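Local coordinates for pyocin-S2 immunity protein (Pseudomonas aeruginosa, PDB 4QKO) that probably protects the producing cell by binding the nuclease domain of its cognate bacteriocin, pyocin S2, with which it forms a complex, at residues Glu32-Ile35 / Gln36-Glu40; Glu12-Glu15 / Phe16-Ile20; Thr22-Lys25 / Lys26-Pro29. All coordinates share one frame; numbering follows the deposited sequence.

Contact 1 of 3, residues Glu32-Ile35 / Gln36-Glu40; sequences ESHI and QAVLE
Four consecutive main-chain hydrogen bonds carry Glu32-Ile35 into Gln36-Glu40 as one unbroken run of alpha-helix: Gln36 N to Glu32 O, Ala37 N to Ser33 O, Val38 N to His34 O and Leu39 N to Ile35 O. The third is the straightest, 3.0 Å from Val38 N to His34 O with an N-H...O angle of 170°. One turn apart, Ile35 and Leu39 run side by side and point the same way, CG2 of Ile35 meeting CD1 of Leu39 at 4.0 Å; the isoleucine torsion that lays CG1 beside its own backbone N (chi1 -71°) sets CG2 on the carbonyl side, facing the next turn. Leu39 also rests its CG on the Ile35 carbonyl, 3.4 Å from O. On the neighbouring flank Val38 CG2 touches the His34 imidazole obliquely, 3.9 Å from CE1, and lies 3.5 Å from His34 O. These turns belong to helix 31-45 of the all-helical colicin/pyocin immunity fold, and this part of it meets the toxin: in the complex with Pyocin-S2, Tyr85 of that chain packs on Ile35 and Val38, and its Ile96 on Leu39. The buried His34 ring is gripped at both nitrogens, ND1 by the hydroxyl of the same Tyr85 of Pyocin-S2 and NE2 by Ile20 O of helix 10-21, which would fix its rotation. Ala37, with CB 3.5 Å from His34 O, packs inward against Phe28 and Ile20. At the exposed side the first torsion of Gln36 (chi1 -78°) sets CG beside its own backbone N, 3.5 Å from Glu32 O.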
ATOM      1  N   GLU A  32      -8.812  -7.265  -1.706  1.00 31.72           N
ATOM      2  CA  GLU A  32      -8.313  -8.639  -1.461  1.00 33.61           C
ATOM      3  C   GLU A  32      -7.857  -9.331  -2.743  1.00 31.74           C
ATOM      4  O   GLU A  32      -6.861 -10.073  -2.727  1.00 31.50           O
ATOM      5  CB  GLU A  32      -9.384  -9.485  -0.752  1.00 39.11           C
ATOM      6  CG  GLU A  32      -9.751  -8.991   0.663  1.00 45.38           C
ATOM      7  CD  GLU A  32     -10.679  -7.726   0.754  1.00 47.04           C
ATOM      8  OE1 GLU A  32     -11.286  -7.231  -0.247  1.00 44.90           O
ATOM      9  OE2 GLU A  32     -10.797  -7.188   1.877  1.00 50.62           O
ATOM     10  N   SER A  33      -8.571  -9.078  -3.859  1.00 31.06           N
ATOM     11  CA  SER A  33      -8.178  -9.614  -5.150  1.00 28.65           C
ATOM     12  C   SER A  33      -6.875  -8.974  -5.640  1.00 27.01           C
ATOM     13  O   SER A  33      -6.024  -9.646  -6.268  1.00 24.90           O
ATOM     14  CB  SER A  33      -9.225  -9.424  -6.254  1.00 30.66           C
ATOM     15  OG  SER A  33      -9.409  -8.065  -6.624  1.00 30.95           O
ATOM     16  N   HIS A  34      -6.718  -7.672  -5.394  1.00 24.89           N
ATOM     17  CA  HIS A  34      -5.479  -7.007  -5.786  1.00 23.45           C
ATOM     18  C   HIS A  34      -4.289  -7.531  -4.988  1.00 23.09           C
ATOM     19  O   HIS A  34      -3.186  -7.698  -5.533  1.00 23.72           O
ATOM     20  CB  HIS A  34      -5.608  -5.486  -5.565  1.00 21.55           C
ATOM     21  CG  HIS A  34      -4.568  -4.694  -6.246  1.00 20.54           C
ATOM     22  ND1 HIS A  34      -3.392  -4.343  -5.613  1.00 20.27           N
ATOM     23  CD2 HIS A  34      -4.506  -4.167  -7.489  1.00 22.12           C
ATOM     24  CE1 HIS A  34      -2.653  -3.636  -6.446  1.00 21.65           C
ATOM     25  NE2 HIS A  34      -3.306  -3.504  -7.595  1.00 21.51           N
ATOM     26  N   ILE A  35      -4.478  -7.736  -3.702  1.00 22.42           N
ATOM     27  CA  ILE A  35      -3.395  -8.230  -2.873  1.00 23.97           C
ATOM     28  C   ILE A  35      -2.921  -9.569  -3.387  1.00 27.24           C
ATOM     29  O   ILE A  35      -1.696  -9.832  -3.464  1.00 24.17           O
ATOM     30  CB  ILE A  35      -3.773  -8.308  -1.372  1.00 24.47           C
ATOM     31  CG1 ILE A  35      -3.890  -6.911  -0.759  1.00 24.79           C
ATOM     32  CG2 ILE A  35      -2.714  -9.100  -0.595  1.00 26.07           C
ATOM     33  CD1 ILE A  35      -4.591  -6.812   0.586  1.00 25.64           C
ATOM     34  N   GLN A  36      -3.880 -10.423  -3.758  1.00 26.13           N
ATOM     35  CA  GLN A  36      -3.546 -11.721  -4.335  1.00 30.38           C
ATOM     36  C   GLN A  36      -2.754 -11.646  -5.602  1.00 26.82           C
ATOM     37  O   GLN A  36      -1.792 -12.396  -5.785  1.00 29.24           O
ATOM     38  CB  GLN A  36      -4.816 -12.554  -4.572  1.00 35.25           C
ATOM     39  CG  GLN A  36      -5.277 -13.135  -3.268  1.00 40.90           C
ATOM     40  CD  GLN A  36      -4.147 -13.941  -2.615  1.00 48.51           C
ATOM     41  OE1 GLN A  36      -3.577 -14.858  -3.255  1.00 51.33           O
ATOM     42  NE2 GLN A  36      -3.779 -13.575  -1.346  1.00 47.03           N
ATOM     43  N   ALA A  37      -3.105 -10.710  -6.461  1.00 22.51           N
ATOM     44  CA  ALA A  37      -2.362 -10.529  -7.704  1.00 21.68           C
ATOM     45  C   ALA A  37      -0.918 -10.024  -7.430  1.00 21.46           C
ATOM     46  O   ALA A  37       0.011 -10.471  -8.057  1.00 21.50           O
ATOM     47  CB  ALA A  37      -3.084  -9.543  -8.548  1.00 22.31           C
ATOM     48  N   VAL A  38      -0.737  -9.095  -6.493  1.00 21.43           N
ATOM     49  CA  VAL A  38       0.591  -8.674  -6.072  1.00 22.46           C
ATOM     50  C   VAL A  38       1.426  -9.883  -5.553  1.00 23.71           C
ATOM     51  O   VAL A  38       2.574 -10.041  -5.949  1.00 21.89           O
ATOM     52  CB  VAL A  38       0.544  -7.566  -5.063  1.00 22.08           C
ATOM     53  CG1 VAL A  38       1.953  -7.279  -4.513  1.00 21.81           C
ATOM     54  CG2 VAL A  38       0.054  -6.300  -5.724  1.00 21.59           C
ATOM     55  N   LEU A  39       0.831 -10.729  -4.728  1.00 25.52           N
ATOM     56  CA  LEU A  39       1.507 -11.965  -4.211  1.00 28.51           C
ATOM     57  C   LEU A  39       1.797 -12.902  -5.327  1.00 27.45           C
ATOM     58  O   LEU A  39       2.907 -13.418  -5.415  1.00 29.33           O
ATOM     59  CB  LEU A  39       0.669 -12.625  -3.124  1.00 30.55           C
ATOM     60  CG  LEU A  39       0.556 -11.817  -1.797  1.00 31.98           C
ATOM     61  CD1 LEU A  39      -0.464 -12.433  -0.832  1.00 34.45           C
ATOM     62  CD2 LEU A  39       1.897 -11.652  -1.060  1.00 33.25           C
ATOM     63  N   GLU A  40       0.875 -13.035  -6.276  1.00 28.09           N
ATOM     64  CA  GLU A  40       1.137 -13.798  -7.497  1.00 28.87           C
ATOM     65  C   GLU A  40       2.318 -13.226  -8.337  1.00 26.88           C
ATOM     66  O   GLU A  40       3.140 -14.001  -8.812  1.00 25.62           O
ATOM     67  CB  GLU A  40      -0.114 -13.935  -8.371  1.00 34.30           C
ATOM     68  CG  GLU A  40      -1.098 -14.946  -7.817  1.00 42.67           C
ATOM     69  CD  GLU A  40      -2.446 -15.110  -8.579  1.00 50.75           C
ATOM     70  OE1 GLU A  40      -2.438 -15.279  -9.830  1.00 62.20           O
ATOM     71  OE2 GLU A  40      -3.513 -15.180  -7.899  1.00 44.89           O
TER

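Contact 2 of 3, residues Glu12-Glu15 / Phe16-Ile20; sequences EFLE and FVKDI
Glu12 starts the run by accepting Phe16 N at its carbonyl O (3.1 Å), a bond within the helix, while its carboxylate turns back to Thr9 N and Lys2. Phe13 comes next and carries most of the apolar contact. With CG anti to the backbone N (chi1 -170°), its ring leans along the helix toward the following turn and receives Val17 CG2 over one face. That methyl makes a CH-pi contact, 3.9 Å from the centroid of the Phe13 ring and 26° off its normal, displaced toward the rim so that CE2 is the nearest ring atom. CG2 of Val17 also lies close to the carbonyl of Phe13, 3.3 Å from O, which in turn accepts Val17 N. Beside it the Phe16 ring offers its edge: CE1 of Phe13 lies near the Phe16 plane and 4.1 Å from CD2. This flank of helix 10-21 faces the interior of the helical immunity fold, where Phe13 meets Phe84, Val69 and Thr45, and Val17 meets Phe41 of helix 31-45. Leu14 stands on another side and, together with Lys18, packs against Pro65 of helix 65-78; its CG is 4.1 Å from Lys18 CE, the two chains crossing at an angle. Leu14 O accepts Lys18 N at 2.8 Å. Glu15, last of the four, is modelled in two conformers; in one of them it lies alongside Lys18, both chains pointing the same way, with OE1 of Glu15 4.2 Å from NZ of Lys18, too far for a salt bridge. Glu15 O accepts the backbone N of Asp19, whose carboxylate reaches the following loop.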
ATOM      1  N   GLU A  12       1.545 -10.638 -22.680  1.00 24.97           N
ATOM      2  CA  GLU A  12       0.620 -11.109 -21.641  1.00 25.71           C
ATOM      3  C   GLU A  12       1.072 -10.695 -20.244  1.00 24.26           C
ATOM      4  O   GLU A  12       0.274 -10.367 -19.364  1.00 22.80           O
ATOM      5  CB  GLU A  12       0.442 -12.614 -21.614  1.00 28.49           C
ATOM      6  CG  GLU A  12      -0.391 -13.183 -22.794  1.00 31.35           C
ATOM      7  CD  GLU A  12      -0.307 -14.733 -23.006  1.00 36.95           C
ATOM      8  OE1 GLU A  12       0.600 -15.428 -22.453  1.00 32.49           O
ATOM      9  OE2 GLU A  12      -1.189 -15.273 -23.769  1.00 39.17           O
ATOM     10  N   PHE A  13       2.367 -10.812 -20.004  1.00 22.93           N
ATOM     11  CA  PHE A  13       2.856 -10.431 -18.686  1.00 22.75           C
ATOM     12  C   PHE A  13       2.760  -8.913 -18.477  1.00 20.58           C
ATOM     13  O   PHE A  13       2.428  -8.476 -17.415  1.00 20.89           O
ATOM     14  CB  PHE A  13       4.300 -10.871 -18.487  1.00 21.66           C
ATOM     15  CG  PHE A  13       4.747 -10.713 -17.084  1.00 21.87           C
ATOM     16  CD1 PHE A  13       4.199 -11.508 -16.106  1.00 21.27           C
ATOM     17  CD2 PHE A  13       5.685  -9.754 -16.736  1.00 22.74           C
ATOM     18  CE1 PHE A  13       4.597 -11.386 -14.780  1.00 24.22           C
ATOM     19  CE2 PHE A  13       6.106  -9.641 -15.405  1.00 23.40           C
ATOM     20  CZ  PHE A  13       5.541 -10.446 -14.428  1.00 22.31           C
ATOM     21  N   LEU A  14       3.031  -8.136 -19.523  1.00 21.90           N
ATOM     22  CA  LEU A  14       2.894  -6.687 -19.472  1.00 22.76           C
ATOM     23  C   LEU A  14       1.452  -6.330 -19.149  1.00 24.52           C
ATOM     24  O   LEU A  14       1.212  -5.462 -18.294  1.00 21.77           O
ATOM     25  CB  LEU A  14       3.411  -6.006 -20.762  1.00 23.54           C
ATOM     26  CG  LEU A  14       3.127  -4.531 -20.891  1.00 26.81           C
ATOM     27  CD1 LEU A  14       3.906  -3.709 -19.895  1.00 26.69           C
ATOM     28  CD2 LEU A  14       3.416  -4.066 -22.305  1.00 31.35           C
ATOM     29  N   GLU A  15       0.500  -6.993 -19.790  0.50 24.63           N
ATOM     30  CA  GLU A  15      -0.900  -6.669 -19.519  0.50 26.68           C
ATOM     31  C   GLU A  15      -1.334  -7.021 -18.058  0.50 24.47           C
ATOM     32  O   GLU A  15      -2.066  -6.258 -17.426  0.50 26.31           O
ATOM     33  CB  GLU A  15      -1.783  -7.327 -20.563  0.50 28.93           C
ATOM     34  CG  GLU A  15      -1.292  -7.164 -22.015  0.50 31.72           C
ATOM     35  CD  GLU A  15      -0.556  -5.848 -22.337  0.50 32.97           C
ATOM     36  OE1 GLU A  15      -0.833  -4.801 -21.684  0.50 37.26           O
ATOM     37  OE2 GLU A  15       0.272  -5.849 -23.279  0.50 29.92           O
ATOM     38  N   PHE A  16      -0.851  -8.130 -17.501  1.00 22.61           N
ATOM     39  CA  PHE A  16      -1.041  -8.436 -16.075  1.00 21.61           C
ATOM     40  C   PHE A  16      -0.395  -7.344 -15.183  1.00 20.26           C
ATOM     41  O   PHE A  16      -1.053  -6.798 -14.269  1.00 20.61           O
ATOM     42  CB  PHE A  16      -0.391  -9.733 -15.780  1.00 22.39           C
ATOM     43  CG  PHE A  16      -0.426 -10.195 -14.345  1.00 23.18           C
ATOM     44  CD1 PHE A  16      -1.617 -10.350 -13.653  1.00 25.68           C
ATOM     45  CD2 PHE A  16       0.769 -10.582 -13.710  1.00 25.75           C
ATOM     46  CE1 PHE A  16      -1.630 -10.864 -12.331  1.00 26.67           C
ATOM     47  CE2 PHE A  16       0.764 -11.135 -12.404  1.00 24.33           C
ATOM     48  CZ  PHE A  16      -0.433 -11.280 -11.716  1.00 25.87           C
ATOM     49  N   VAL A  17       0.862  -6.962 -15.476  1.00 18.93           N
ATOM     50  CA  VAL A  17       1.506  -5.928 -14.644  1.00 18.39           C
ATOM     51  C   VAL A  17       0.780  -4.557 -14.762  1.00 19.42           C
ATOM     52  O   VAL A  17       0.581  -3.857 -13.772  1.00 18.89           O
ATOM     53  CB  VAL A  17       2.992  -5.808 -15.049  1.00 18.60           C
ATOM     54  CG1 VAL A  17       3.576  -4.655 -14.317  1.00 19.18           C
ATOM     55  CG2 VAL A  17       3.764  -7.098 -14.739  1.00 17.84           C
ATOM     56  N   LYS A  18       0.342  -4.194 -15.966  1.00 20.53           N
ATOM     57  CA  LYS A  18      -0.391  -2.943 -16.162  1.00 25.16           C
ATOM     58  C   LYS A  18      -1.671  -3.000 -15.362  1.00 22.88           C
ATOM     59  O   LYS A  18      -2.039  -1.988 -14.746  1.00 23.58           O
ATOM     60  CB  LYS A  18      -0.858  -2.687 -17.594  1.00 31.21           C
ATOM     61  CG  LYS A  18       0.046  -2.073 -18.644  1.00 41.11           C
ATOM     62  CD  LYS A  18      -0.818  -1.786 -19.887  1.00 50.05           C
ATOM     63  CE  LYS A  18      -0.110  -2.053 -21.226  1.00 57.39           C
ATOM     64  NZ  LYS A  18       0.701  -0.886 -21.667  1.00 60.22           N
ATOM     65  N   ASP A  19      -2.349  -4.153 -15.351  1.00 22.54           N
ATOM     66  CA  ASP A  19      -3.559  -4.313 -14.529  1.00 23.86           C
ATOM     67  C   ASP A  19      -3.337  -4.115 -13.053  1.00 24.18           C
ATOM     68  O   ASP A  19      -4.135  -3.439 -12.377  1.00 21.17           O
ATOM     69  CB  ASP A  19      -4.256  -5.653 -14.761  1.00 26.34           C
ATOM     70  CG  ASP A  19      -4.915  -5.744 -16.180  1.00 28.04           C
ATOM     71  OD1 ASP A  19      -5.261  -4.685 -16.758  1.00 29.23           O
ATOM     72  OD2 ASP A  19      -5.067  -6.879 -16.725  1.00 31.77           O
ATOM     73  N   ILE A  20      -2.273  -4.719 -12.539  1.00 21.66           N
ATOM     74  CA  ILE A  20      -1.928  -4.498 -11.122  1.00 20.75           C
ATOM     75  C   ILE A  20      -1.581  -3.028 -10.866  1.00 19.53           C
ATOM     76  O   ILE A  20      -2.117  -2.410  -9.933  1.00 18.83           O
ATOM     77  CB  ILE A  20      -0.715  -5.362 -10.687  1.00 19.15           C
ATOM     78  CG1 ILE A  20      -1.101  -6.817 -10.764  1.00 19.96           C
ATOM     79  CG2 ILE A  20      -0.283  -4.953  -9.296  1.00 20.20           C
ATOM     80  CD1 ILE A  20      -0.004  -7.826 -10.441  1.00 20.04           C
TER

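Contact 3 of 3, residues Thr22-Lys25 / Lys26-Pro29; sequences TNNK and KKFP
Lys25 folds its long side chain back over the carbonyls of Phe28 and Pro29. Bends at chi2 (-58°) and chi3 (-72°) carry the ammonium group there, CD and CE lying close to Phe28 O on the way. NZ donates to Pro29 O at 2.8 Å, approaching from above the carbonyl plane, and makes a weak bond to Phe28 O. A water ties the same two groups together, accepting from Lys25 NZ (2.7 Å) and donating to Phe28 O (2.8 Å). The charge has a further partner across the interface, a salt bridge to Asp80 of the Pyocin-S2 chain, so the ammonium group serves both the loop and the interface. Asn24 organises the other side of the turn. Its carbonyl O accepts Phe28 N at 3.0 Å and, more weakly, Lys27 N, while its side-chain OD1 adds a weak bond to Lys26 N. This compact turn lies in the loop between helix 10-21 and helix 31-45, just after a Schellman motif at Asn23, whose positive phi (53°) ends the first helix. The Asn24 amide crosses the Lys27 chain, ND2 lying 3.5 Å from Lys27 CG, and both polar ends reach Asp19 on helix 10-21: Asn24 ND2 by a hydrogen bond to OD1, Lys27 NZ by a salt bridge to OD2. Phe28 turns its ring in among Asp19, Ile20, Ser33 and Ala37, with Lys27 CB 3.7 Å above the centre of one ring face and Asn24 O 3.6 Å from CD2. On the exposed side the Pro29 ring covers the Lys25 carbonyl, its CD 3.5 Å from Lys25 O.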
ATOM      1  N   THR A  22      -2.137  -0.146 -12.539  1.00 20.77           N
ATOM      2  CA  THR A  22      -3.209   0.833 -12.698  1.00 22.17           C
ATOM      3  C   THR A  22      -4.400   0.543 -11.814  1.00 24.73           C
ATOM      4  O   THR A  22      -5.380   1.318 -11.830  1.00 26.72           O
ATOM      5  CB  THR A  22      -3.717   0.883 -14.181  1.00 23.71           C
ATOM      6  OG1 THR A  22      -4.085  -0.440 -14.595  1.00 23.05           O
ATOM      7  CG2 THR A  22      -2.597   1.405 -15.067  1.00 25.11           C
ATOM      8  N   ASN A  23      -4.368  -0.553 -11.074  1.00 22.87           N
ATOM      9  CA  ASN A  23      -5.497  -0.978 -10.274  1.00 23.26           C
ATOM     10  C   ASN A  23      -6.792  -1.075 -11.123  1.00 25.23           C
ATOM     11  O   ASN A  23      -7.822  -0.434 -10.835  1.00 24.34           O
ATOM     12  CB  ASN A  23      -5.693  -0.056  -9.063  1.00 23.11           C
ATOM     13  CG  ASN A  23      -6.709  -0.572  -8.084  1.00 25.61           C
ATOM     14  OD1 ASN A  23      -7.358   0.218  -7.362  1.00 29.78           O
ATOM     15  ND2 ASN A  23      -6.883  -1.866  -8.032  1.00 24.97           N
ATOM     16  N   ASN A  24      -6.698  -1.893 -12.139  1.00 23.47           N
ATOM     17  CA  ASN A  24      -7.817  -2.205 -13.026  1.00 26.90           C
ATOM     18  C   ASN A  24      -8.898  -2.965 -12.244  1.00 26.35           C
ATOM     19  O   ASN A  24      -8.696  -4.105 -11.916  1.00 25.49           O
ATOM     20  CB  ASN A  24      -7.329  -3.091 -14.147  1.00 26.85           C
ATOM     21  CG  ASN A  24      -8.443  -3.417 -15.159  1.00 30.32           C
ATOM     22  OD1 ASN A  24      -9.599  -3.221 -14.898  1.00 31.94           O
ATOM     23  ND2 ASN A  24      -8.066  -3.843 -16.304  1.00 32.50           N
ATOM     24  N   LYS A  25     -10.025  -2.319 -11.938  1.00 27.60           N
ATOM     25  CA  LYS A  25     -11.056  -2.915 -11.125  1.00 29.95           C
ATOM     26  C   LYS A  25     -11.858  -3.996 -11.820  1.00 31.35           C
ATOM     27  O   LYS A  25     -12.450  -4.836 -11.164  1.00 28.72           O
ATOM     28  CB  LYS A  25     -12.040  -1.842 -10.650  1.00 34.34           C
ATOM     29  CG  LYS A  25     -11.396  -0.733  -9.828  1.00 38.42           C
ATOM     30  CD  LYS A  25     -10.699  -1.251  -8.598  1.00 40.89           C
ATOM     31  CE  LYS A  25     -11.707  -1.701  -7.563  1.00 45.05           C
ATOM     32  NZ  LYS A  25     -11.039  -2.163  -6.300  1.00 45.19           N
ATOM     33  N   LYS A  26     -11.864  -3.994 -13.143  1.00 31.47           N
ATOM     34  CA  LYS A  26     -12.491  -5.086 -13.844  0.50 32.76           C
ATOM     35  C   LYS A  26     -11.773  -6.403 -13.537  1.00 33.39           C
ATOM     36  O   LYS A  26     -12.422  -7.453 -13.429  1.00 30.90           O
ATOM     37  CB  LYS A  26     -12.545  -4.814 -15.333  0.50 35.60           C
ATOM     38  CG  LYS A  26     -13.122  -5.998 -16.084  0.50 38.86           C
ATOM     39  CD  LYS A  26     -14.051  -5.531 -17.170  0.50 42.21           C
ATOM     40  CE  LYS A  26     -13.271  -5.183 -18.407  0.50 42.10           C
ATOM     41  NZ  LYS A  26     -13.462  -6.275 -19.385  0.50 43.04           N
ATOM     42  N   LYS A  27     -10.433  -6.346 -13.357  1.00 29.26           N
ATOM     43  CA  LYS A  27      -9.650  -7.531 -13.032  1.00 29.23           C
ATOM     44  C   LYS A  27      -9.569  -7.810 -11.535  1.00 27.30           C
ATOM     45  O   LYS A  27      -9.592  -8.961 -11.126  1.00 27.60           O
ATOM     46  CB  LYS A  27      -8.202  -7.402 -13.555  1.00 30.82           C
ATOM     47  CG  LYS A  27      -8.049  -7.165 -15.060  1.00 35.76           C
ATOM     48  CD  LYS A  27      -8.483  -8.360 -15.909  1.00 41.23           C
ATOM     49  CE  LYS A  27      -7.464  -8.737 -17.016  1.00 45.76           C
ATOM     50  NZ  LYS A  27      -7.130  -7.654 -18.014  1.00 46.42           N
ATOM     51  N   PHE A  28      -9.444  -6.741 -10.752  1.00 27.31           N
ATOM     52  CA  PHE A  28      -9.323  -6.760  -9.295  1.00 26.36           C
ATOM     53  C   PHE A  28     -10.390  -5.877  -8.645  1.00 28.02           C
ATOM     54  O   PHE A  28     -10.093  -4.755  -8.157  1.00 29.42           O
ATOM     55  CB  PHE A  28      -7.932  -6.266  -8.938  1.00 25.46           C
ATOM     56  CG  PHE A  28      -6.881  -6.953  -9.723  1.00 24.95           C
ATOM     57  CD1 PHE A  28      -6.742  -8.322  -9.610  1.00 25.78           C
ATOM     58  CD2 PHE A  28      -6.087  -6.250 -10.606  1.00 26.23           C
ATOM     59  CE1 PHE A  28      -5.791  -8.983 -10.346  1.00 27.06           C
ATOM     60  CE2 PHE A  28      -5.118  -6.885 -11.317  1.00 23.69           C
ATOM     61  CZ  PHE A  28      -4.994  -8.263 -11.217  1.00 25.16           C
ATOM     62  N   PRO A  29     -11.656  -6.380  -8.621  1.00 29.62           N
ATOM     63  CA  PRO A  29     -12.725  -5.552  -8.123  1.00 31.22           C
ATOM     64  C   PRO A  29     -12.554  -5.246  -6.625  1.00 31.74           C
ATOM     65  O   PRO A  29     -12.975  -4.183  -6.187  1.00 33.57           O
ATOM     66  CB  PRO A  29     -13.983  -6.391  -8.331  1.00 33.12           C
ATOM     67  CG  PRO A  29     -13.592  -7.653  -8.924  1.00 33.24           C
ATOM     68  CD  PRO A  29     -12.103  -7.692  -9.089  1.00 31.13           C
TER
HETATM   69  O   HOH W   1      -8.518  -3.241  -6.349  1.00 22.17           O

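How the contacts relate
Contacts 1 and 2 are both partly buried single-helix contacts, with regular main-chain bonds and apolar packing, but contact 2 lies nearer the centre of the chain and touches no other protein chain, whereas contact 1 helps form the face bound by Pyocin-S2. Contact 3 is a surface contact of the loop joining their two helices; its bonds are irregular, and lysine and asparagine do most of the work. Each pair touches: contacts 2 and 3 through polar groups, contacts 1 and 3 where Phe28 CE1 lies 3.3 Å from Ala37 CB, and contacts 1 and 2 where Ile20 packs on Val38. Contacts 1 and 3 both reach the Pyocin-S2 chain, contact 3 through Lys25 and Asn23.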